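Local coordinates for protein putative ADP-Ribosyltransferase Scabin (Streptomyces scabiei 87.22, PDB 5EWY) that is a DNA-acting ADP-ribosyltransferase toxin that probably transfers ADP-ribose from NAD+ to DNA, here with an inhibitor bound, at residues 49-54 and 137-142; 47-50 and 56-59; 106-111 and 152-157; 67-72 and 161-166. All coordinates share one frame; numbering follows the deposited sequence. Where two conformers were deposited one is given.

Contact 1: residues 49-54 and 137-142; sequences VHAAAD and IDAPGG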
loop_
_atom_site.group_PDB
_atom_site.type_symbol
_atom_site.label_atom_id
_atom_site.label_comp_id
_atom_site.label_asym_id
_atom_site.label_seq_id
_atom_site.Cartn_x
_atom_site.Cartn_y
_atom_site.Cartn_z
ATOM N N VAL A 49 6.265 3.528 -11.253
ATOM C CA VAL A 49 4.874 3.215 -10.940
ATOM C C VAL A 49 4.403 2.051 -11.795
ATOM O O VAL A 49 3.239 1.976 -12.194
ATOM C CB VAL A 49 3.958 4.446 -11.076
ATOM C CG1 VAL A 49 4.352 5.500 -10.053
ATOM C CG2 VAL A 49 3.992 5.013 -12.488
ATOM N N HIS A 50 5.311 1.110 -12.053
ATOM C CA HIS A 50 4.933 -0.134 -12.710
ATOM C C HIS A 50 3.690 -0.749 -12.095
ATOM O O HIS A 50 2.880 -1.360 -12.797
ATOM C CB HIS A 50 6.090 -1.131 -12.612
ATOM C CG HIS A 50 5.776 -2.462 -13.208
ATOM N ND1 HIS A 50 5.573 -2.632 -14.560
ATOM C CD2 HIS A 50 5.604 -3.680 -12.643
ATOM C CE1 HIS A 50 5.304 -3.903 -14.805
ATOM N NE2 HIS A 50 5.326 -4.562 -13.662
ATOM N N ALA A 51 3.529 -0.622 -10.778
ATOM C CA ALA A 51 2.448 -1.300 -10.087
ATOM C C ALA A 51 1.112 -0.587 -10.216
ATOM O O ALA A 51 0.105 -1.158 -9.808
ATOM C CB ALA A 51 2.771 -1.396 -8.603
ATOM N N ALA A 52 1.078 0.598 -10.802
ATOM C CA ALA A 52 -0.098 1.454 -10.704
ATOM C C ALA A 52 -1.322 0.822 -11.368
ATOM O O ALA A 52 -1.258 0.326 -12.499
ATOM C CB ALA A 52 0.213 2.797 -11.353
ATOM N N ALA A 53 -2.454 0.863 -10.652
ATOM C CA ALA A 53 -3.741 0.516 -11.241
ATOM C C ALA A 53 -4.313 1.634 -12.099
ATOM O O ALA A 53 -5.104 1.352 -13.004
ATOM C CB ALA A 53 -4.737 0.146 -10.142
ATOM N N ASP A 54 -3.920 2.885 -11.850
ATOM C CA ASP A 54 -4.340 4.037 -12.644
ATOM C C ASP A 54 -3.067 4.689 -13.164
ATOM O O ASP A 54 -2.439 5.494 -12.460
ATOM C CB ASP A 54 -5.159 5.020 -11.812
ATOM C CG ASP A 54 -5.833 6.063 -12.664
ATOM O OD1 ASP A 54 -5.341 6.327 -13.783
ATOM O OD2 ASP A 54 -6.857 6.621 -12.208
ATOM N N ILE A 137 0.201 -7.484 0.359
ATOM C CA ILE A 137 0.562 -6.882 -0.923
ATOM C C ILE A 137 2.003 -7.250 -1.252
ATOM O O ILE A 137 2.882 -7.175 -0.379
ATOM C CB ILE A 137 0.394 -5.355 -0.848
ATOM C CG1 ILE A 137 -1.094 -5.050 -0.703
ATOM C CG2 ILE A 137 0.985 -4.633 -2.065
ATOM C CD1 ILE A 137 -1.385 -3.655 -0.194
ATOM N N ASP A 138 2.244 -7.649 -2.500
ATOM C CA ASP A 138 3.599 -7.963 -2.958
ATOM C C ASP A 138 3.770 -7.187 -4.259
ATOM O O ASP A 138 3.437 -7.662 -5.341
ATOM C CB ASP A 138 3.775 -9.462 -3.134
ATOM C CG ASP A 138 5.121 -9.840 -3.745
ATOM O OD1 ASP A 138 6.094 -9.062 -3.631
ATOM O OD2 ASP A 138 5.219 -10.942 -4.320
ATOM N N ALA A 139 4.227 -5.940 -4.128
ATOM C CA ALA A 139 4.242 -5.015 -5.247
ATOM C C ALA A 139 5.581 -4.301 -5.291
ATOM O O ALA A 139 6.145 -3.980 -4.232
ATOM C CB ALA A 139 3.154 -3.931 -5.086
ATOM N N PRO A 140 6.087 -4.016 -6.479
ATOM C CA PRO A 140 7.341 -3.268 -6.597
ATOM C C PRO A 140 7.089 -1.792 -6.371
ATOM O O PRO A 140 6.024 -1.266 -6.698
ATOM C CB PRO A 140 7.769 -3.504 -8.052
ATOM C CG PRO A 140 6.494 -3.738 -8.783
ATOM C CD PRO A 140 5.572 -4.433 -7.797
ATOM N N GLY A 141 8.088 -1.135 -5.807
ATOM C CA GLY A 141 8.090 0.321 -5.778
ATOM C C GLY A 141 7.349 0.919 -4.608
ATOM O O GLY A 141 7.403 0.419 -3.481
ATOM N N GLY A 142 6.648 2.013 -4.882
ATOM C CA GLY A 142 6.030 2.780 -3.806
ATOM C C GLY A 142 6.974 3.817 -3.240
ATOM O O GLY A 142 8.197 3.697 -3.299
HETATM O O HOH W 1 5.694 0.183 -9.018
#
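His-50 turns the edge of its imidazole to Pro-140: CD2 lies 4.0 Å from Pro-140 CG, which sits near the ring plane, while Phe-45 stacks on the ring. With CG anti to the backbone N (chi1 178°), the imidazole is carried out toward Pro-140 CG, and an aromatic carbon rather than a ring nitrogen makes the touch. Beside it Ala-51 offers a single methyl, small enough for a buried place between two loops. Its CB lies 4.2 Å from Pro-140 CD and 4.4 Å from Ala-139 CB, and it also comes to 3.8 Å from Pro-140 O. No direct hydrogen bond joins the segments. A water does so instead, accepting from Ala-51 N at 2.9 Å and donating to Pro-140 O at 2.8 Å, so two backbone groups are satisfied without the chains having to close up. Arg-168 NH1 bonds both His-50 O and Ala-52 O. The arrangement is a type I beta turn, Val-49 to Ala-52, closed by Ala-52 N to Val-49 O and packed through a bridging water on the loop that joins strand 133-137 to strand 143-144.

Contact 2: residues 47-50 and 56-59; sequences DPVH and RVDV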
loop_
_atom_site.group_PDB
_atom_site.type_symbol
_atom_site.label_atom_id
_atom_site.label_comp_id
_atom_site.label_asym_id
_atom_site.label_seq_id
_atom_site.Cartn_x
_atom_site.Cartn_y
_atom_site.Cartn_z
ATOM N N ASP A 47 10.100 1.427 -14.626
ATOM C CA ASP A 47 8.974 2.322 -14.377
ATOM C C ASP A 47 8.710 2.401 -12.876
ATOM O O ASP A 47 8.377 1.378 -12.262
ATOM C CB ASP A 47 7.756 1.779 -15.111
ATOM C CG ASP A 47 6.522 2.606 -14.909
ATOM O OD1 ASP A 47 6.607 3.668 -14.261
ATOM O OD2 ASP A 47 5.472 2.184 -15.436
ATOM N N PRO A 48 8.842 3.576 -12.244
ATOM C CA PRO A 48 8.667 3.643 -10.788
ATOM C C PRO A 48 7.239 3.414 -10.342
ATOM O O PRO A 48 7.030 3.108 -9.165
ATOM C CB PRO A 48 9.145 5.058 -10.439
ATOM C CG PRO A 48 8.852 5.848 -11.655
ATOM C CD PRO A 48 9.021 4.917 -12.833
ATOM N N VAL A 49 6.265 3.528 -11.253
ATOM C CA VAL A 49 4.874 3.215 -10.940
ATOM C C VAL A 49 4.403 2.051 -11.795
ATOM O O VAL A 49 3.239 1.976 -12.194
ATOM C CB VAL A 49 3.958 4.446 -11.076
ATOM C CG1 VAL A 49 4.352 5.500 -10.053
ATOM C CG2 VAL A 49 3.992 5.013 -12.488
ATOM N N HIS A 50 5.311 1.110 -12.053
ATOM C CA HIS A 50 4.933 -0.134 -12.710
ATOM C C HIS A 50 3.690 -0.749 -12.095
ATOM O O HIS A 50 2.880 -1.360 -12.797
ATOM C CB HIS A 50 6.090 -1.131 -12.612
ATOM C CG HIS A 50 5.776 -2.462 -13.208
ATOM N ND1 HIS A 50 5.573 -2.632 -14.560
ATOM C CD2 HIS A 50 5.604 -3.680 -12.643
ATOM C CE1 HIS A 50 5.304 -3.903 -14.805
ATOM N NE2 HIS A 50 5.326 -4.562 -13.662
ATOM N N ARG A 56 -2.555 7.025 -15.097
ATOM C CA ARG A 56 -2.591 8.455 -15.356
ATOM C C ARG A 56 -1.868 9.252 -14.284
ATOM O O ARG A 56 -1.729 10.471 -14.428
ATOM C CB ARG A 56 -4.033 8.947 -15.454
ATOM C CG ARG A 56 -4.839 8.296 -16.564
ATOM C CD ARG A 56 -6.284 8.751 -16.496
ATOM N NE ARG A 56 -6.908 8.371 -15.231
ATOM C CZ ARG A 56 -8.040 8.889 -14.767
ATOM N NH1 ARG A 56 -8.692 9.818 -15.464
ATOM N NH2 ARG A 56 -8.526 8.480 -13.609
ATOM N N VAL A 57 -1.416 8.611 -13.210
ATOM C CA VAL A 57 -0.716 9.343 -12.168
ATOM C C VAL A 57 0.497 10.036 -12.768
ATOM O O VAL A 57 1.182 9.493 -13.646
ATOM C CB VAL A 57 -0.329 8.404 -11.015
ATOM C CG1 VAL A 57 0.580 7.259 -11.505
ATOM C CG2 VAL A 57 0.325 9.200 -9.897
ATOM N N ASP A 58 0.768 11.243 -12.291
ATOM C CA ASP A 58 1.844 12.079 -12.811
ATOM C C ASP A 58 2.962 12.133 -11.775
ATOM O O ASP A 58 2.915 12.935 -10.838
ATOM C CB ASP A 58 1.324 13.473 -13.135
ATOM C CG ASP A 58 2.405 14.375 -13.687
ATOM O OD1 ASP A 58 3.539 13.884 -13.887
ATOM O OD2 ASP A 58 2.115 15.568 -13.932
ATOM N N VAL A 59 3.987 11.304 -11.983
ATOM C CA VAL A 59 5.092 11.179 -11.034
ATOM C C VAL A 59 5.804 12.508 -10.831
ATOM O O VAL A 59 6.356 12.765 -9.754
ATOM C CB VAL A 59 6.054 10.073 -11.510
ATOM C CG1 VAL A 59 7.370 10.114 -10.745
ATOM C CG2 VAL A 59 5.400 8.711 -11.361
#
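Val-49 and Val-59 form the tight centre of this contact, their methyls sliding past each other in opposite directions. Val-49 CG1 approaches Val-59 CG2 to 3.6 Å, and Val-49 CG2 stands 4.1 Å from that same methyl, so one branch of Val-59 rests against both branches of its partner. In Val-49 (chi1 -64°) CG2 takes the crowded position between the backbone N and the carbonyl carbon, which brings it within 4.2 Å of Val-57 CG1 as well. Branched, compact valines suit a place where two segments of the same loop region meet without any hydrogen bond across.

Packing slackens toward Pro-48, whose CG is 4.5 Å from Val-59 CG2, and the exposed Asp-47 lies beyond. There the chain stabilises itself: Asp-47 OD1 accepts from Val-49 N at 3.0 Å in an Asx turn, the N-H coming from above the carboxylate plane, 62° out of it. His-50 N to Asp-47 O, at 3.1 Å, closes a type I turn over the same residues. Aspartate fits by bonding its own backbone, and proline because its ring restricts phi to about the value (-69°) that the second residue of such a turn needs.

Both segments belong to the loop region before strand 75-79. Pro-164, at the end of strand 160-164, touches Val-49 and Val-57; Trp-68 adjoins Pro-48, and Tyr-101 packs on Val-57 while its OH bonds Asp-58 N.

Contact 3: residues 106-111 and 152-157; sequences YVLVNQ and RHKWAD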
loop_
_atom_site.group_PDB
_atom_site.type_symbol
_atom_site.label_atom_id
_atom_site.label_comp_id
_atom_site.label_asym_id
_atom_site.label_seq_id
_atom_site.Cartn_x
_atom_site.Cartn_y
_atom_site.Cartn_z
ATOM N N TYR A 106 -0.948 14.905 2.557
ATOM C CA TYR A 106 -1.834 13.743 2.498
ATOM C C TYR A 106 -1.771 12.937 3.792
ATOM O O TYR A 106 -2.802 12.490 4.311
ATOM C CB TYR A 106 -1.412 12.871 1.308
ATOM C CG TYR A 106 -1.950 11.454 1.323
ATOM C CD1 TYR A 106 -3.297 11.208 1.109
ATOM C CD2 TYR A 106 -1.109 10.363 1.530
ATOM C CE1 TYR A 106 -3.802 9.924 1.116
ATOM C CE2 TYR A 106 -1.606 9.073 1.540
ATOM C CZ TYR A 106 -2.957 8.861 1.330
ATOM O OH TYR A 106 -3.482 7.585 1.335
ATOM N N VAL A 107 -0.569 12.779 4.342
ATOM C CA VAL A 107 -0.377 12.023 5.578
ATOM C C VAL A 107 -1.005 12.735 6.769
ATOM O O VAL A 107 -1.571 12.095 7.670
ATOM C CB VAL A 107 1.128 11.796 5.796
ATOM C CG1 VAL A 107 1.426 11.335 7.241
ATOM C CG2 VAL A 107 1.653 10.793 4.772
ATOM N N LEU A 108 -0.870 14.056 6.829
ATOM C CA LEU A 108 -1.322 14.792 7.999
ATOM C C LEU A 108 -2.824 15.041 7.966
ATOM O O LEU A 108 -3.482 14.996 9.009
ATOM C CB LEU A 108 -0.596 16.137 8.088
ATOM C CG LEU A 108 -0.814 16.855 9.419
ATOM C CD1 LEU A 108 -0.079 16.136 10.531
ATOM C CD2 LEU A 108 -0.371 18.308 9.340
ATOM N N VAL A 109 -3.374 15.315 6.788
ATOM C CA VAL A 109 -4.757 15.757 6.631
ATOM C C VAL A 109 -5.388 14.874 5.574
ATOM O O VAL A 109 -5.096 15.025 4.381
ATOM C CB VAL A 109 -4.846 17.232 6.216
ATOM C CG1 VAL A 109 -6.290 17.617 5.925
ATOM C CG2 VAL A 109 -4.272 18.113 7.302
ATOM N N ASN A 110 -6.252 13.954 6.002
ATOM C CA ASN A 110 -6.901 13.048 5.065
ATOM C C ASN A 110 -7.603 13.855 3.982
ATOM O O ASN A 110 -8.412 14.742 4.275
ATOM C CB ASN A 110 -7.900 12.156 5.810
ATOM C CG ASN A 110 -8.468 11.050 4.937
ATOM O OD1 ASN A 110 -7.928 10.740 3.873
ATOM N ND2 ASN A 110 -9.558 10.441 5.389
ATOM N N GLN A 111 -7.267 13.556 2.725
ATOM C CA GLN A 111 -7.649 14.375 1.583
ATOM C C GLN A 111 -7.565 13.472 0.366
ATOM O O GLN A 111 -6.671 12.617 0.323
ATOM C CB GLN A 111 -6.661 15.539 1.434
ATOM C CG GLN A 111 -6.881 16.404 0.208
ATOM C CD GLN A 111 -6.202 17.770 0.299
ATOM O OE1 GLN A 111 -5.216 17.951 1.020
ATOM N NE2 GLN A 111 -6.739 18.741 -0.438
ATOM N N ARG A 152 10.050 11.884 11.904
ATOM C CA ARG A 152 9.721 12.663 13.088
ATOM C C ARG A 152 8.304 13.209 13.066
ATOM O O ARG A 152 7.868 13.793 14.064
ATOM C CB ARG A 152 10.693 13.846 13.224
ATOM C CG ARG A 152 12.158 13.449 13.261
ATOM C CD ARG A 152 12.505 12.700 14.534
ATOM N NE ARG A 152 13.920 12.348 14.581
ATOM C CZ ARG A 152 14.892 13.184 14.937
ATOM N NH1 ARG A 152 14.609 14.434 15.281
ATOM N NH2 ARG A 152 16.150 12.769 14.945
ATOM N N HIS A 153 7.585 13.053 11.960
ATOM C CA HIS A 153 6.237 13.585 11.871
ATOM C C HIS A 153 5.274 12.731 12.689
ATOM O O HIS A 153 5.593 11.621 13.136
ATOM C CB HIS A 153 5.793 13.665 10.411
ATOM C CG HIS A 153 5.708 12.336 9.734
ATOM N ND1 HIS A 153 4.544 11.602 9.659
ATOM C CD2 HIS A 153 6.661 11.595 9.120
ATOM C CE1 HIS A 153 4.780 10.473 9.013
ATOM N NE2 HIS A 153 6.056 10.452 8.667
ATOM N N LYS A 154 4.074 13.284 12.887
ATOM C CA LYS A 154 3.113 12.717 13.823
ATOM C C LYS A 154 2.838 11.247 13.544
ATOM O O LYS A 154 2.611 10.466 14.473
ATOM C CB LYS A 154 1.814 13.517 13.738
ATOM C CG LYS A 154 0.752 13.073 14.709
ATOM C CD LYS A 154 -0.253 14.187 14.994
ATOM C CE LYS A 154 -0.966 14.664 13.733
ATOM N NZ LYS A 154 -1.897 15.810 14.001
ATOM N N TRP A 155 2.801 10.866 12.272
ATOM C CA TRP A 155 2.370 9.532 11.868
ATOM C C TRP A 155 3.528 8.645 11.427
ATOM O O TRP A 155 3.321 7.656 10.708
ATOM C CB TRP A 155 1.310 9.658 10.775
ATOM C CG TRP A 155 0.084 10.315 11.318
ATOM C CD1 TRP A 155 -0.416 11.523 10.977
ATOM C CD2 TRP A 155 -0.765 9.798 12.346
ATOM N NE1 TRP A 155 -1.547 11.805 11.726
ATOM C CE2 TRP A 155 -1.789 10.742 12.559
ATOM C CE3 TRP A 155 -0.775 8.608 13.086
ATOM C CZ2 TRP A 155 -2.793 10.548 13.500
ATOM C CZ3 TRP A 155 -1.780 8.414 14.015
ATOM C CH2 TRP A 155 -2.776 9.381 14.215
ATOM N N ALA A 156 4.742 8.947 11.887
ATOM C CA ALA A 156 5.884 8.152 11.449
ATOM C C ALA A 156 5.748 6.703 11.874
ATOM O O ALA A 156 6.295 5.821 11.204
ATOM C CB ALA A 156 7.179 8.736 12.009
ATOM N N ASP A 157 5.025 6.435 12.969
ATOM C CA ASP A 157 4.932 5.046 13.406
ATOM C C ASP A 157 4.019 4.214 12.519
ATOM O O ASP A 157 3.941 2.998 12.726
ATOM C CB ASP A 157 4.504 4.946 14.877
ATOM C CG ASP A 157 5.655 5.197 15.849
ATOM O OD1 ASP A 157 6.835 5.044 15.461
ATOM O OD2 ASP A 157 5.372 5.539 17.016
#
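Val-107, near the end of helix 103-108, faces Trp-155 across a CA to CA distance of 7.3 Å, where the other segment makes a type I beta turn from His-153 to Ala-156. Val-107 CG1, anti to its own N (chi1 165°), carries the contact: it lies 3.9 Å from His-153 CE1 and equally 3.9 Å from Trp-155 CB, facing both the imidazole and the CB of the tryptophan. A beta-branched residue suits this spot because its methyl reaches two partners without a long flexible chain. The indole continues past it, and Trp-155 CD1 comes to 3.5 Å from Val-107 O, obliquely to the ring and without a hydrogen bond.

One residue further on, Leu-108 sends CD1 to Lys-154 CE at 3.6 Å, and Lys-154 NZ is 3.9 Å from Leu-108 CD1. The lysine chain is bent at chi3 (59°), which brings its methylene part across the leucine at about a right angle. Lys-154 CG also lies 3.9 Å above one face of the Trp-155 ring, toward its rim, so lysine carbons serve both neighbours. The imidazole of His-153 is held by Asn-146 OD1 at NE2, while Val-145 of helix 145-149 touches both His-153 and Val-107.

No hydrogen bond or salt bridge crosses this exposed surface. The chemistry is therefore mainly van der Waals contact of carbon atoms, a small contact without directional bonds between the helix next to the pocket residue Asn-110 and the loop leading to Gln-158 and Glu-160, which also line the inhibitor site.

Contact 4: residues 67-72 and 161-166; sequences VWRTTC and VAFPGG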
loop_
_atom_site.group_PDB
_atom_site.type_symbol
_atom_site.label_atom_id
_atom_site.label_comp_id
_atom_site.label_asym_id
_atom_site.label_seq_id
_atom_site.Cartn_x
_atom_site.Cartn_y
_atom_site.Cartn_z
ATOM N N VAL A 67 11.506 9.383 -2.265
ATOM C CA VAL A 67 12.464 8.306 -2.077
ATOM C C VAL A 67 11.691 7.011 -2.274
ATOM O O VAL A 67 10.814 6.659 -1.475
ATOM C CB VAL A 67 13.127 8.368 -0.697
ATOM C CG1 VAL A 67 14.105 7.220 -0.548
ATOM C CG2 VAL A 67 13.823 9.699 -0.507
ATOM N N TRP A 68 11.988 6.299 -3.357
ATOM C CA TRP A 68 11.241 5.099 -3.692
ATOM C C TRP A 68 11.731 3.917 -2.881
ATOM O O TRP A 68 12.933 3.776 -2.627
ATOM C CB TRP A 68 11.428 4.778 -5.171
ATOM C CG TRP A 68 10.934 5.865 -6.054
ATOM C CD1 TRP A 68 11.672 6.859 -6.622
ATOM C CD2 TRP A 68 9.579 6.083 -6.461
ATOM N NE1 TRP A 68 10.858 7.685 -7.361
ATOM C CE2 TRP A 68 9.570 7.226 -7.284
ATOM C CE3 TRP A 68 8.374 5.420 -6.213
ATOM C CZ2 TRP A 68 8.398 7.722 -7.858
ATOM C CZ3 TRP A 68 7.216 5.909 -6.793
ATOM C CH2 TRP A 68 7.236 7.047 -7.600
ATOM N N ARG A 69 10.791 3.070 -2.501
ATOM C CA ARG A 69 11.112 1.812 -1.847
ATOM C C ARG A 69 11.813 0.886 -2.835
ATOM O O ARG A 69 11.387 0.743 -3.987
ATOM C CB ARG A 69 9.817 1.186 -1.350
ATOM C CG ARG A 69 9.908 -0.306 -1.024
ATOM C CD ARG A 69 8.611 -0.748 -0.384
ATOM N NE ARG A 69 8.381 -2.199 -0.378
ATOM C CZ ARG A 69 7.829 -2.861 -1.390
ATOM N NH1 ARG A 69 7.613 -4.167 -1.304
ATOM N NH2 ARG A 69 7.530 -2.234 -2.512
ATOM N N THR A 70 12.913 0.277 -2.398
ATOM C CA THR A 70 13.683 -0.608 -3.258
ATOM C C THR A 70 13.682 -2.037 -2.748
ATOM O O THR A 70 14.284 -2.904 -3.392
ATOM C CB THR A 70 15.125 -0.104 -3.448
ATOM O OG1 THR A 70 15.778 -0.037 -2.181
ATOM C CG2 THR A 70 15.125 1.272 -4.084
ATOM N N THR A 71 13.092 -2.301 -1.601
ATOM C CA THR A 71 12.906 -3.654 -1.117
ATOM C C THR A 71 11.624 -4.232 -1.702
ATOM O O THR A 71 10.838 -3.554 -2.373
ATOM C CB THR A 71 12.888 -3.665 0.405
ATOM O OG1 THR A 71 11.828 -2.807 0.865
ATOM C CG2 THR A 71 14.203 -3.171 0.966
ATOM N N CYS A 72 11.346 -5.490 -1.364
ATOM C CA CYS A 72 10.266 -6.237 -1.992
ATOM C C CYS A 72 9.666 -7.206 -0.994
ATOM O O CYS A 72 9.200 -8.290 -1.358
ATOM C CB CYS A 72 10.747 -6.991 -3.238
ATOM S SG CYS A 72 12.116 -8.092 -2.993
ATOM N N VAL A 161 4.128 3.234 3.074
ATOM C CA VAL A 161 4.588 3.241 1.691
ATOM C C VAL A 161 3.386 3.668 0.852
ATOM O O VAL A 161 2.320 3.027 0.886
ATOM C CB VAL A 161 5.126 1.866 1.254
ATOM C CG1 VAL A 161 5.530 1.883 -0.229
ATOM C CG2 VAL A 161 6.313 1.428 2.128
ATOM N N ALA A 162 3.547 4.757 0.106
ATOM C CA ALA A 162 2.456 5.337 -0.669
ATOM C C ALA A 162 2.615 4.984 -2.142
ATOM O O ALA A 162 3.635 5.320 -2.760
ATOM C CB ALA A 162 2.454 6.851 -0.517
ATOM N N PHE A 163 1.600 4.335 -2.715
ATOM C CA PHE A 163 1.669 3.882 -4.098
ATOM C C PHE A 163 1.001 4.885 -5.027
ATOM O O PHE A 163 -0.239 4.971 -5.053
ATOM C CB PHE A 163 1.049 2.490 -4.263
ATOM C CG PHE A 163 1.995 1.407 -3.867
ATOM C CD1 PHE A 163 2.877 0.868 -4.787
ATOM C CD2 PHE A 163 2.083 1.000 -2.542
ATOM C CE1 PHE A 163 3.799 -0.089 -4.408
ATOM C CE2 PHE A 163 3.003 0.054 -2.147
ATOM C CZ PHE A 163 3.867 -0.493 -3.073
ATOM N N PRO A 164 1.753 5.684 -5.785
ATOM C CA PRO A 164 1.113 6.623 -6.723
ATOM C C PRO A 164 0.452 5.863 -7.860
ATOM O O PRO A 164 1.080 5.020 -8.507
ATOM C CB PRO A 164 2.273 7.491 -7.224
ATOM C CG PRO A 164 3.462 7.139 -6.360
ATOM C CD PRO A 164 3.218 5.729 -5.883
ATOM N N GLY A 165 -0.824 6.139 -8.084
ATOM C CA GLY A 165 -1.601 5.392 -9.042
ATOM C C GLY A 165 -2.166 4.108 -8.494
ATOM O O GLY A 165 -2.816 3.367 -9.243
ATOM N N GLY A 166 -1.954 3.831 -7.215
ATOM C CA GLY A 166 -2.461 2.618 -6.608
ATOM C C GLY A 166 -1.709 1.379 -7.043
ATOM O O GLY A 166 -0.523 1.421 -7.370
#
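Strand 160-164, the middle strand of a three-stranded antiparallel sheet, is covered by Trp-68 and Arg-69; it begins at the inhibitor-pocket residue Glu-160 and runs into a type II beta turn from Phe-163 to Gly-166. That turn is closed by Gly-166 N to Phe-163 O, and Gly-165 (phi 83°) holds backbone angles at which a side chain would jam against the preceding carbonyl.

Trp-68 meets Pro-164 with the six-membered part of its indole. CH2 and CZ3 are both 4.0 Å from Pro-164 CG, and CZ3 is 4.1 Å from Pro-164 CD; the proline ring meets the six-membered ring obliquely, a purely apolar contact. Arg-69 runs out extended, CG anti to the backbone N (chi1 162°), and its aliphatic middle crosses Val-161 at about a right angle: Arg-69 CD lies 4.0 Å from Val-161 CG2 and 4.1 Å from CG1 of the same valine.

Only the carbon chain of the arginine lies against the valine; the guanidinium goes on to Phe-163. NH2 is 4.1 Å from Phe-163 CZ, at the edge of the phenyl ring, the two planes being 66° apart, so this is no stack. Three carbonyls are hydrogen-bonded to the buried group: NH2 bonds Gly-141 O and Ala-139 O, NH1 bonds Gly-73 O. Thr-71 O lies over its face, an electrostatic contact at most. Arginine suits the place because its N-H groups can serve several carbonyls.

Around the contact, Leu-75 of strand 75-79 touches Arg-69, Val-161 and Phe-163; Val-143 of strand 143-144 borders Trp-68 and Pro-164; and Tyr-115 of strand 115-119 packs on Pro-164.

How the contacts relate
From the N terminus, contact 2 comes first, closing a short loop between 47-50 and 56-59. Contact 1 starts from the same stretch, in an overlapping turn, sharing Val-49 and His-50, and reaches forward to 137-142. Contact 4 opens next at 67-72 and closes at 161-166, so it crosses contact 1; the two are joined where Gly-142 O meets Arg-69 N, a probable hydrogen bond. Contact 3 (106-111 with 152-157) lies within the span of contact 4 and crosses contact 1. Contacts 1, 2 and 4 thus tie the N-terminal loops to the 137-142 loop and to strand 160-164, while contact 3 joins helix 103-108 to the loop leading into that strand.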